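Local coordinates for tryptophan synthase alpha chain (Campylobacter jejuni, PDB 3THA), which probably cleaves indoleglycerol phosphate to indole and glyceraldehyde 3-phosphate as the alpha subunit of tryptophan synthase, at residues D57-I60 against I61-A64. Residues are numbered along the deposited sequence; the frame is centred on the assembly and turned at random.
Sequences DGEI and IADA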
loop_
_atom_site.group_PDB
_atom_site.type_symbol
_atom_site.label_atom_id
_atom_site.label_comp_id
_atom_site.label_asym_id
_atom_site.label_seq_id
_atom_site.Cartn_x
_atom_site.Cartn_y
_atom_site.Cartn_z
ATOM N N ASP B 57 2.871 2.838 -7.794
ATOM C CA ASP B 57 3.542 3.143 -9.084
ATOM C C ASP B 57 4.555 2.052 -9.573
ATOM O O ASP B 57 5.767 2.175 -9.397
ATOM C CB ASP B 57 4.169 4.576 -9.038
ATOM C CG ASP B 57 4.609 5.092 -10.419
ATOM O OD1 ASP B 57 4.557 6.317 -10.648
ATOM O OD2 ASP B 57 5.008 4.278 -11.285
ATOM N N GLY B 58 4.041 0.973 -10.171
ATOM C CA GLY B 58 4.893 -0.049 -10.814
ATOM C C GLY B 58 5.192 -1.329 -10.035
ATOM O O GLY B 58 5.672 -2.301 -10.629
ATOM N N GLU B 59 4.863 -1.357 -8.744
ATOM C CA GLU B 59 5.241 -2.444 -7.817
ATOM C C GLU B 59 4.815 -3.891 -8.102
ATOM O O GLU B 59 3.690 -4.160 -8.535
ATOM C CB GLU B 59 4.864 -2.111 -6.348
ATOM C CG GLU B 59 3.865 -0.999 -6.118
ATOM C CD GLU B 59 4.496 0.374 -5.867
ATOM O OE1 GLU B 59 4.934 0.690 -4.728
ATOM O OE2 GLU B 59 4.500 1.176 -6.793
ATOM N N ILE B 60 5.705 -4.822 -7.770
ATOM C CA ILE B 60 5.403 -6.256 -7.872
ATOM C C ILE B 60 3.979 -6.589 -7.473
ATOM O O ILE B 60 3.210 -7.148 -8.307
ATOM C CB ILE B 60 6.311 -7.102 -6.973
ATOM C CG1 ILE B 60 7.785 -6.948 -7.392
ATOM C CG2 ILE B 60 5.882 -8.493 -7.035
ATOM C CD1 ILE B 60 8.757 -7.825 -6.620
ATOM N N ILE B 61 3.624 -6.248 -6.215
ATOM C CA ILE B 61 2.330 -6.636 -5.658
ATOM C C ILE B 61 1.135 -5.969 -6.374
ATOM O O ILE B 61 0.040 -6.583 -6.495
ATOM C CB ILE B 61 2.289 -6.453 -4.106
ATOM C CG1 ILE B 61 3.295 -7.402 -3.454
ATOM C CG2 ILE B 61 0.884 -6.685 -3.546
ATOM C CD1 ILE B 61 3.421 -7.288 -2.022
ATOM N N ALA B 62 1.354 -4.761 -6.913
ATOM C CA ALA B 62 0.242 -4.016 -7.498
ATOM C C ALA B 62 -0.120 -4.563 -8.866
ATOM O O ALA B 62 -1.271 -4.980 -9.154
ATOM C CB ALA B 62 0.522 -2.480 -7.522
ATOM N N ASP B 63 0.882 -4.631 -9.708
ATOM C CA ASP B 63 0.745 -5.429 -10.929
ATOM C C ASP B 63 -0.076 -6.714 -10.737
ATOM O O ASP B 63 -1.058 -6.948 -11.488
ATOM C CB ASP B 63 2.105 -5.679 -11.538
ATOM C CG ASP B 63 2.527 -4.539 -12.482
ATOM O OD1 ASP B 63 2.014 -4.452 -13.637
ATOM O OD2 ASP B 63 3.372 -3.713 -12.049
ATOM N N ALA B 64 0.267 -7.494 -9.705
ATOM C CA ALA B 64 -0.403 -8.780 -9.433
ATOM C C ALA B 64 -1.903 -8.559 -9.244
ATOM O O ALA B 64 -2.771 -9.338 -9.788
ATOM C CB ALA B 64 0.166 -9.414 -8.200
#
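Glu59 and Ile60 hand their backbone carbonyls to Ala62, Asp63 and Ala64, and the loop running in from Asp57 becomes helix 60-70. The CB of Asp57, a predicted proton acceptor, points away from this helix, and both carboxylate oxygens are held by the second subunit, through the N-H groups of Gly207 and Gly227. Gly58 has a positive phi (99°), where a CB would jam against the carbonyl O of Asp57; its O lies 3.0 Å from Asp63 OD2, two acceptors side by side without a hydrogen bond. Glu59 is the N-cap residue. Its O receives Asp63 N at 3.1 Å and a weak bond from Ala62 N at 2.9 Å. The stretch belongs to the loop between the second strand of the TIM barrel, 44-48, and the following helix, where this family is expected to carry a catalytic aspartate. An unusual first torsion (17°) and a bend at chi2 bring Glu59 OE2 back to Asp57 N, in a bond too short to be relied on, and only the CG of Glu59 meets Ala62 CB, at 3.9 Å. Ile60 N is bonded to Glu59 OE1 of the second subunit. Ile60 O accepts Ala64 N at 3.3 Å, while Ala64 CB rests 3.8 Å from the same oxygen. Beyond it Ile61 packs on Tyr19 and Ala64 on Val21, both from strand 15-21.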